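Local coordinates for protein tryptophan decarboxylase 1 (Oryza sativa subsp. japonica, PDB 6KHO) that decarboxylates L-tryptophan to tryptamine and 5-hydroxy-L-tryptophan to serotonin with the help of pyridoxal 5'-phosphate, working as a homodimer, at residues Asp64-Ser69 and Met81-Ser86; Met51-Asn56 and Trp95-Phe100; Leu117-Met122 and Arg385-Trp390. All coordinates share one frame; numbering follows the deposited sequence.

Interaction 1: residues Asp64-Ser69 and Met81-Ser86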
loop_
_atom_site.group_PDB
_atom_site.type_symbol
_atom_site.label_atom_id
_atom_site.label_comp_id
_atom_site.label_asym_id
_atom_site.label_seq_id
_atom_site.Cartn_x
_atom_site.Cartn_y
_atom_site.Cartn_z
ATOM N N ASP A 64 4.139 20.743 -18.770
ATOM C CA ASP A 64 4.300 21.499 -20.013
ATOM C C ASP A 64 3.692 20.749 -21.193
ATOM O O ASP A 64 2.962 21.338 -22.000
ATOM C CB ASP A 64 5.780 21.784 -20.285
ATOM C CG ASP A 64 6.397 22.745 -19.274
ATOM O OD1 ASP A 64 5.643 23.414 -18.538
ATOM O OD2 ASP A 64 7.639 22.828 -19.230
ATOM N N GLU A 65 3.968 19.444 -21.300
ATOM C CA GLU A 65 3.532 18.655 -22.454
ATOM C C GLU A 65 2.075 18.225 -22.341
ATOM O O GLU A 65 1.263 18.509 -23.226
ATOM C CB GLU A 65 4.422 17.435 -22.614
ATOM C CG GLU A 65 5.821 17.805 -22.958
ATOM C CD GLU A 65 6.601 16.623 -23.394
ATOM O OE1 GLU A 65 5.979 15.561 -23.604
ATOM O OE2 GLU A 65 7.826 16.750 -23.540
ATOM N N LEU A 66 1.720 17.507 -21.282
ATOM C CA LEU A 66 0.301 17.340 -21.023
ATOM C C LEU A 66 -0.211 18.707 -20.607
ATOM O O LEU A 66 0.521 19.689 -20.645
ATOM C CB LEU A 66 0.088 16.212 -20.017
ATOM C CG LEU A 66 1.035 15.047 -20.327
ATOM C CD1 LEU A 66 1.000 13.983 -19.244
ATOM C CD2 LEU A 66 0.734 14.432 -21.683
ATOM N N ARG A 67 -1.449 18.866 -20.247
ATOM C CA ARG A 67 -1.715 20.258 -19.901
ATOM C C ARG A 67 -1.771 20.443 -18.393
ATOM O O ARG A 67 -1.628 19.494 -17.629
ATOM C CB ARG A 67 -2.987 20.753 -20.565
ATOM C CG ARG A 67 -2.775 21.148 -21.983
ATOM C CD ARG A 67 -4.078 21.715 -22.457
ATOM N NE ARG A 67 -4.167 21.736 -23.887
ATOM C CZ ARG A 67 -5.223 22.214 -24.525
ATOM N NH1 ARG A 67 -6.243 22.700 -23.830
ATOM N NH2 ARG A 67 -5.242 22.204 -25.836
ATOM N N ALA A 68 -1.971 21.693 -17.968
ATOM C CA ALA A 68 -2.125 21.987 -16.550
ATOM C C ALA A 68 -3.489 21.580 -16.022
ATOM O O ALA A 68 -3.659 21.467 -14.805
ATOM C CB ALA A 68 -1.906 23.475 -16.282
ATOM N N SER A 69 -4.464 21.374 -16.902
ATOM C CA SER A 69 -5.805 21.050 -16.454
ATOM C C SER A 69 -6.292 19.778 -17.128
ATOM O O SER A 69 -5.854 19.456 -18.235
ATOM C CB SER A 69 -6.771 22.196 -16.751
ATOM O OG SER A 69 -6.285 23.372 -16.139
ATOM N N MET A 81 -2.881 6.342 -24.991
ATOM C CA MET A 81 -1.689 5.533 -25.246
ATOM C C MET A 81 -0.644 6.293 -26.060
ATOM O O MET A 81 0.559 6.081 -25.867
ATOM C CB MET A 81 -2.067 4.240 -25.974
ATOM C CG MET A 81 -2.967 3.291 -25.159
ATOM S SD MET A 81 -2.147 2.722 -23.652
ATOM C CE MET A 81 -0.752 1.848 -24.354
ATOM N N LYS A 82 -1.063 7.162 -26.986
ATOM C CA LYS A 82 -0.060 7.948 -27.704
ATOM C C LYS A 82 0.674 8.898 -26.761
ATOM O O LYS A 82 1.899 9.042 -26.848
ATOM C CB LYS A 82 -0.696 8.723 -28.864
ATOM C CG LYS A 82 0.333 9.522 -29.673
ATOM C CD LYS A 82 -0.321 10.287 -30.815
ATOM C CE LYS A 82 0.711 10.844 -31.799
ATOM N NZ LYS A 82 0.075 11.050 -33.143
ATOM N N GLU A 83 -0.052 9.545 -25.846
ATOM C CA GLU A 83 0.606 10.405 -24.858
ATOM C C GLU A 83 1.485 9.605 -23.908
ATOM O O GLU A 83 2.548 10.083 -23.502
ATOM C CB GLU A 83 -0.438 11.228 -24.098
ATOM C CG GLU A 83 -1.268 12.106 -25.067
ATOM C CD GLU A 83 -2.178 13.109 -24.373
ATOM O OE1 GLU A 83 -2.451 12.952 -23.167
ATOM O OE2 GLU A 83 -2.630 14.061 -25.043
ATOM N N LEU A 84 1.078 8.382 -23.562
ATOM C CA LEU A 84 1.973 7.490 -22.832
ATOM C C LEU A 84 3.297 7.317 -23.572
ATOM O O LEU A 84 4.379 7.447 -22.983
ATOM C CB LEU A 84 1.297 6.133 -22.624
ATOM C CG LEU A 84 2.170 5.076 -21.965
ATOM C CD1 LEU A 84 2.396 5.425 -20.496
ATOM C CD2 LEU A 84 1.536 3.701 -22.114
ATOM N N ARG A 85 3.232 7.016 -24.869
ATOM C CA ARG A 85 4.453 6.741 -25.618
ATOM C C ARG A 85 5.264 8.006 -25.873
ATOM O O ARG A 85 6.499 7.942 -25.910
ATOM C CB ARG A 85 4.126 6.054 -26.946
ATOM C CG ARG A 85 3.364 4.743 -26.793
ATOM C CD ARG A 85 2.803 4.240 -28.112
ATOM N NE ARG A 85 3.417 2.966 -28.479
ATOM C CZ ARG A 85 2.802 1.784 -28.438
ATOM N NH1 ARG A 85 1.528 1.698 -28.053
ATOM N NH2 ARG A 85 3.467 0.686 -28.792
ATOM N N SER A 86 4.596 9.148 -26.056
ATOM C CA SER A 86 5.264 10.386 -26.461
ATOM C C SER A 86 5.819 11.188 -25.293
ATOM O O SER A 86 6.891 11.789 -25.417
ATOM C CB SER A 86 4.303 11.287 -27.242
ATOM O OG SER A 86 3.954 10.706 -28.475
#
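L66 and E83 carry this contact between the turn that leaves helix 61-65 and helix 77-88, in the N-terminal region, which in group II decarboxylases packs against the partner subunit. L66 is the first residue to leave helical geometry after helix 61-65, and E83 lies on helix 77-88. Their CA atoms are 7.9 Å apart, and the two side chains bridge that distance. These cross obliquely. The CA-CB bond of E83 points toward 64-69, while that of L66 does not, and it is the outer end of the leucine that leans in. Its CD2 methyl rests against the glutamate and lies 3.8 Å from E83 OE1. The same methyl also meets the aliphatic root of the glutamate, with E83 CB 4.2 Å from L66 CD2. E83 CG lies beside its own backbone N (chi1 -59°), and the chain then runs extended, which carries the carboxylate past the methyl toward the dimer partner. There E83 OE2 forms a salt bridge with R394 of the second subunit, a pairing likely to favour the charged glutamate, while M138 of that subunit packs on L66. The CA-CB bond of E65 also points toward helix 77-88, but E65 OE1 comes no nearer than 4.3 Å to S86 O and is hydrogen-bonded to OG of the next residue, S87. S86 itself is tied back into its helix: K82 O accepts from S86 N at 2.8 Å and from S86 OG at 3.1 Å, the hydroxyl sitting above the carbonyl plane, 41° out of it.

Interaction 2: residues Met51-Asn56 and Trp95-Phe100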
loop_
_atom_site.group_PDB
_atom_site.type_symbol
_atom_site.label_atom_id
_atom_site.label_comp_id
_atom_site.label_asym_id
_atom_site.label_seq_id
_atom_site.Cartn_x
_atom_site.Cartn_y
_atom_site.Cartn_z
ATOM N N MET A 51 16.658 2.133 -25.608
ATOM C CA MET A 51 16.457 3.439 -25.012
ATOM C C MET A 51 17.575 3.738 -24.015
ATOM O O MET A 51 18.199 2.819 -23.476
ATOM C CB MET A 51 15.109 3.492 -24.298
ATOM C CG MET A 51 13.921 3.023 -25.140
ATOM S SD MET A 51 12.393 3.091 -24.170
ATOM C CE MET A 51 11.162 2.634 -25.395
ATOM N N PRO A 52 17.867 5.011 -23.763
ATOM C CA PRO A 52 18.786 5.336 -22.667
ATOM C C PRO A 52 18.139 4.967 -21.336
ATOM O O PRO A 52 16.971 5.274 -21.100
ATOM C CB PRO A 52 18.992 6.849 -22.808
ATOM C CG PRO A 52 17.757 7.327 -23.542
ATOM C CD PRO A 52 17.381 6.211 -24.471
ATOM N N VAL A 53 18.897 4.281 -20.475
ATOM C CA VAL A 53 18.339 3.853 -19.188
ATOM C C VAL A 53 17.813 5.052 -18.413
ATOM O O VAL A 53 16.673 5.049 -17.929
ATOM C CB VAL A 53 19.376 3.070 -18.370
ATOM C CG1 VAL A 53 18.732 2.610 -17.067
ATOM C CG2 VAL A 53 19.895 1.882 -19.162
ATOM N N LEU A 54 18.634 6.100 -18.284
ATOM C CA LEU A 54 18.199 7.335 -17.639
ATOM C C LEU A 54 17.691 8.321 -18.683
ATOM O O LEU A 54 18.230 8.378 -19.787
ATOM C CB LEU A 54 19.345 7.981 -16.860
ATOM C CG LEU A 54 19.799 7.208 -15.624
ATOM C CD1 LEU A 54 21.185 7.666 -15.205
ATOM C CD2 LEU A 54 18.798 7.396 -14.500
ATOM N N PRO A 55 16.668 9.104 -18.366
ATOM C CA PRO A 55 16.115 10.042 -19.344
ATOM C C PRO A 55 16.883 11.358 -19.348
ATOM O O PRO A 55 17.754 11.622 -18.515
ATOM C CB PRO A 55 14.680 10.248 -18.849
ATOM C CG PRO A 55 14.812 10.135 -17.359
ATOM C CD PRO A 55 15.904 9.113 -17.105
ATOM N N ASN A 56 16.513 12.196 -20.310
ATOM C CA ASN A 56 17.106 13.509 -20.513
ATOM C C ASN A 56 15.999 14.566 -20.508
ATOM O O ASN A 56 15.708 15.202 -21.520
ATOM C CB ASN A 56 17.899 13.530 -21.821
ATOM C CG ASN A 56 18.745 14.773 -21.967
ATOM O OD1 ASN A 56 19.460 15.162 -21.042
ATOM N ND2 ASN A 56 18.674 15.401 -23.133
ATOM N N TRP A 95 13.688 0.852 -15.239
ATOM C CA TRP A 95 13.990 -0.246 -14.324
ATOM C C TRP A 95 14.008 -1.594 -15.038
ATOM O O TRP A 95 14.763 -2.489 -14.646
ATOM C CB TRP A 95 12.967 -0.261 -13.188
ATOM C CG TRP A 95 13.221 0.780 -12.164
ATOM C CD1 TRP A 95 12.989 2.116 -12.278
ATOM C CD2 TRP A 95 13.765 0.576 -10.851
ATOM N NE1 TRP A 95 13.358 2.760 -11.121
ATOM C CE2 TRP A 95 13.832 1.838 -10.227
ATOM C CE3 TRP A 95 14.189 -0.551 -10.142
ATOM C CZ2 TRP A 95 14.315 2.006 -8.924
ATOM C CZ3 TRP A 95 14.674 -0.380 -8.849
ATOM C CH2 TRP A 95 14.741 0.888 -8.261
ATOM N N ALA A 96 13.205 -1.751 -16.098
ATOM C CA ALA A 96 13.146 -3.008 -16.832
ATOM C C ALA A 96 14.310 -3.189 -17.795
ATOM O O ALA A 96 14.460 -4.277 -18.361
ATOM C CB ALA A 96 11.825 -3.111 -17.619
ATOM N N SER A 97 15.125 -2.165 -18.006
ATOM C CA SER A 97 16.201 -2.294 -18.975
ATOM C C SER A 97 17.189 -3.371 -18.538
ATOM O O SER A 97 17.508 -3.474 -17.352
ATOM C CB SER A 97 16.938 -0.968 -19.152
ATOM O OG SER A 97 18.047 -1.145 -20.023
ATOM N N PRO A 98 17.718 -4.173 -19.468
ATOM C CA PRO A 98 18.815 -5.084 -19.104
ATOM C C PRO A 98 20.078 -4.360 -18.671
ATOM O O PRO A 98 20.980 -5.004 -18.128
ATOM C CB PRO A 98 19.055 -5.891 -20.389
ATOM C CG PRO A 98 18.544 -5.035 -21.468
ATOM C CD PRO A 98 17.383 -4.259 -20.901
ATOM N N ASN A 99 20.163 -3.049 -18.876
ATOM C CA ASN A 99 21.317 -2.250 -18.485
ATOM C C ASN A 99 21.059 -1.413 -17.235
ATOM O O ASN A 99 21.851 -0.520 -16.922
ATOM C CB ASN A 99 21.745 -1.353 -19.659
ATOM C CG ASN A 99 22.185 -2.155 -20.869
ATOM O OD1 ASN A 99 22.783 -3.230 -20.723
ATOM N ND2 ASN A 99 21.873 -1.657 -22.076
ATOM N N PHE A 100 19.954 -1.661 -16.534
ATOM C CA PHE A 100 19.705 -1.049 -15.234
ATOM C C PHE A 100 20.482 -1.840 -14.186
ATOM O O PHE A 100 20.218 -3.030 -13.989
ATOM C CB PHE A 100 18.201 -1.053 -14.943
ATOM C CG PHE A 100 17.816 -0.390 -13.657
ATOM C CD1 PHE A 100 17.906 -1.073 -12.451
ATOM C CD2 PHE A 100 17.328 0.906 -13.654
ATOM C CE1 PHE A 100 17.532 -0.466 -11.255
ATOM C CE2 PHE A 100 16.941 1.516 -12.474
ATOM C CZ PHE A 100 17.058 0.828 -11.261
HETATM O O HOH W 1 17.398 1.035 -21.523
#
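V53 packs against S97, N99 and F100, and its two methyls share the apolar work between two non-regular segments. CG1, anti to the backbone N (chi1 -178°), approaches the F100 ring obliquely, with V53 CG1 4.1 Å from F100 CD2. CG2 takes the other partners: it lies 3.6 Å from S97 OG and 3.8 Å from N99 CB. The valine crosses both N99 and F100 at about a right angle. Ring contacts extend the core beyond the valine, since F100 places its CZ over the centre of the W95 indole and its ring meets that of Y472.

Hydrogen bonding shapes 95-100 from within. S97 to F100 form a type I beta turn, closed by F100 N to S97 O at 3.2 Å. An ST turn is superimposed on it, S97 OG accepting from N99 N at 3.1 Å with an N-H...O angle of 164°. A water then joins the segments, hydrogen-bonded to M51 O at 2.8 Å and to S97 OG at 2.7 Å.

The F100 side chain lies about 7 Å from that of F104, which binds serotonin, so the contact is probably close to the substrate pocket rather than part of it. Its chemistry implies a double role for the S97 oxygen: engaged by the N99 N-H and the water, it also lies against a V53 methyl. Van der Waals packing and one water thus join the segments directly, and backbone bonds from V53 to H94 and G469 add to the hold.

Interaction 3: residues Leu117-Met122 and Arg385-Trp390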
loop_
_atom_site.group_PDB
_atom_site.type_symbol
_atom_site.label_atom_id
_atom_site.label_comp_id
_atom_site.label_asym_id
_atom_site.label_seq_id
_atom_site.Cartn_x
_atom_site.Cartn_y
_atom_site.Cartn_z
ATOM N N LEU A 117 -2.987 -8.107 -13.025
ATOM C CA LEU A 117 -4.046 -7.632 -13.913
ATOM C C LEU A 117 -5.397 -8.228 -13.530
ATOM O O LEU A 117 -6.408 -7.516 -13.454
ATOM C CB LEU A 117 -3.687 -7.972 -15.362
ATOM C CG LEU A 117 -4.743 -7.909 -16.464
ATOM C CD1 LEU A 117 -5.312 -6.510 -16.624
ATOM C CD2 LEU A 117 -4.132 -8.413 -17.780
ATOM N N ILE A 118 -5.433 -9.535 -13.276
ATOM C CA ILE A 118 -6.690 -10.167 -12.886
ATOM C C ILE A 118 -7.190 -9.593 -11.561
ATOM O O ILE A 118 -8.381 -9.291 -11.409
ATOM C CB ILE A 118 -6.514 -11.697 -12.854
ATOM C CG1 ILE A 118 -6.324 -12.194 -14.298
ATOM C CG2 ILE A 118 -7.733 -12.364 -12.227
ATOM C CD1 ILE A 118 -5.830 -13.644 -14.447
ATOM N N ALA A 119 -6.283 -9.372 -10.604
ATOM C CA ALA A 119 -6.704 -8.818 -9.323
ATOM C C ALA A 119 -7.261 -7.412 -9.491
ATOM O O ALA A 119 -8.271 -7.059 -8.867
ATOM C CB ALA A 119 -5.538 -8.835 -8.333
ATOM N N SER A 120 -6.641 -6.607 -10.365
ATOM C CA SER A 120 -7.111 -5.242 -10.604
ATOM C C SER A 120 -8.491 -5.225 -11.235
ATOM O O SER A 120 -9.262 -4.287 -11.012
ATOM C CB SER A 120 -6.154 -4.490 -11.537
ATOM O OG SER A 120 -4.924 -4.231 -10.920
ATOM N N ALA A 121 -8.815 -6.235 -12.043
ATOM C CA ALA A 121 -10.108 -6.227 -12.713
ATOM C C ALA A 121 -11.222 -6.712 -11.795
ATOM O O ALA A 121 -12.325 -6.144 -11.790
ATOM C CB ALA A 121 -10.038 -7.083 -13.979
ATOM N N MET A 122 -10.967 -7.775 -11.033
ATOM C CA MET A 122 -11.958 -8.227 -10.065
ATOM C C MET A 122 -12.133 -7.199 -8.953
ATOM O O MET A 122 -13.259 -6.953 -8.491
ATOM C CB MET A 122 -11.542 -9.591 -9.517
ATOM C CG MET A 122 -11.529 -10.643 -10.647
ATOM S SD MET A 122 -11.341 -12.329 -10.050
ATOM C CE MET A 122 -9.912 -12.148 -8.991
ATOM N N ARG A 385 -3.436 -9.299 -3.302
ATOM C CA ARG A 385 -2.025 -9.482 -3.652
ATOM C C ARG A 385 -1.599 -10.935 -3.651
ATOM O O ARG A 385 -0.581 -11.266 -4.265
ATOM C CB ARG A 385 -1.097 -8.742 -2.684
ATOM C CG ARG A 385 -1.321 -7.260 -2.606
ATOM C CD ARG A 385 -0.097 -6.507 -2.038
ATOM N NE ARG A 385 -0.170 -5.184 -2.626
ATOM C CZ ARG A 385 -0.769 -4.152 -2.050
ATOM N NH1 ARG A 385 -1.256 -4.282 -0.817
ATOM N NH2 ARG A 385 -0.852 -2.988 -2.707
ATOM N N GLY A 386 -2.331 -11.799 -2.954
ATOM C CA GLY A 386 -1.965 -13.203 -2.933
ATOM C C GLY A 386 -1.989 -13.842 -4.305
ATOM O O GLY A 386 -1.243 -14.786 -4.559
ATOM N N LEU A 387 -2.818 -13.317 -5.215
ATOM C CA LEU A 387 -3.017 -13.976 -6.499
ATOM C C LEU A 387 -1.725 -14.009 -7.312
ATOM O O LEU A 387 -1.331 -15.066 -7.823
ATOM C CB LEU A 387 -4.143 -13.284 -7.273
ATOM C CG LEU A 387 -4.557 -13.966 -8.581
ATOM C CD1 LEU A 387 -5.041 -15.388 -8.316
ATOM C CD2 LEU A 387 -5.645 -13.167 -9.285
ATOM N N LYS A 388 -1.046 -12.864 -7.444
ATOM C CA LYS A 388 0.149 -12.850 -8.286
ATOM C C LYS A 388 1.261 -13.695 -7.680
ATOM O O LYS A 388 2.000 -14.365 -8.410
ATOM C CB LYS A 388 0.631 -11.417 -8.530
ATOM C CG LYS A 388 1.108 -10.672 -7.290
ATOM C CD LYS A 388 1.509 -9.248 -7.655
ATOM C CE LYS A 388 1.560 -8.353 -6.422
ATOM N NZ LYS A 388 1.940 -6.949 -6.792
ATOM N N LEU A 389 1.386 -13.693 -6.347
ATOM C CA LEU A 389 2.424 -14.505 -5.714
ATOM C C LEU A 389 2.155 -15.999 -5.911
ATOM O O LEU A 389 3.075 -16.767 -6.222
ATOM C CB LEU A 389 2.520 -14.166 -4.226
ATOM C CG LEU A 389 3.678 -14.841 -3.499
ATOM C CD1 LEU A 389 4.994 -14.658 -4.263
ATOM C CD2 LEU A 389 3.787 -14.327 -2.044
ATOM N N TRP A 390 0.899 -16.424 -5.746
ATOM C CA TRP A 390 0.546 -17.819 -6.021
ATOM C C TRP A 390 0.768 -18.166 -7.494
ATOM O O TRP A 390 1.295 -19.236 -7.818
ATOM C CB TRP A 390 -0.906 -18.078 -5.616
ATOM C CG TRP A 390 -1.458 -19.375 -6.136
ATOM C CD1 TRP A 390 -1.200 -20.629 -5.658
ATOM C CD2 TRP A 390 -2.350 -19.543 -7.251
ATOM N NE1 TRP A 390 -1.870 -21.569 -6.412
ATOM C CE2 TRP A 390 -2.581 -20.930 -7.396
ATOM C CE3 TRP A 390 -2.958 -18.657 -8.151
ATOM C CZ2 TRP A 390 -3.419 -21.452 -8.387
ATOM C CZ3 TRP A 390 -3.806 -19.178 -9.136
ATOM C CH2 TRP A 390 -4.021 -20.568 -9.244
#
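I118, A119 and M122 present one helix face to the CD2 methyl of L387 where two antiparallel helices pack in the PLP-dependent decarboxylase domain. The axes of 117-122 and 386-390 approach to 9.5 Å at an angle of 157° between their directions. The helices belong to parts of the chain more than 260 residues apart.

The contact across the helices is apolar, and every approach in it converges on that one methyl. The side chains of I118 and L387 cross at about a right angle, with I118 CG2 3.7 Å from L387 CD2. M122 CE reaches L387 CD2 from further along the helix, at 4.4 Å. M138 of helix 133-149 also packs on L387.

Polar bonds lie beside this core. K388 NZ makes a salt bridge with D116 and hydrogen bonds with the carbonyls of C335 and D337, so the buried ammonium has several partners. S120 OG is hydrogen-bonded to R383 NH1, and R385 reaches D337 of the second subunit in a salt bridge.

With L387 CG anti to the backbone N (chi1 -174°), the leucine projects across the gap, and L387 CD2 comes 4.1 Å from A119 N and 4.4 Å from A119 CB.

Along the chain, 51-56 and 95-100 bracket interaction 1, while interaction 3 opens later and spans most of the decarboxylase domain. Within one subunit the three do not touch: the centres of interactions 1 and 2 are 21 Å apart, those of 1 and 3 are 29 Å apart, and those of 2 and 3 are 27 Å apart. The dimer brings them together. E83 of interaction 1 packs on W390 of the second subunit, L84 on its I118, and A96 of interaction 2 on its M122, so the interaction 3 helices of one chain receive the N-terminal region of the other. Contacts distant within a chain thus become neighbours across the homodimer interface.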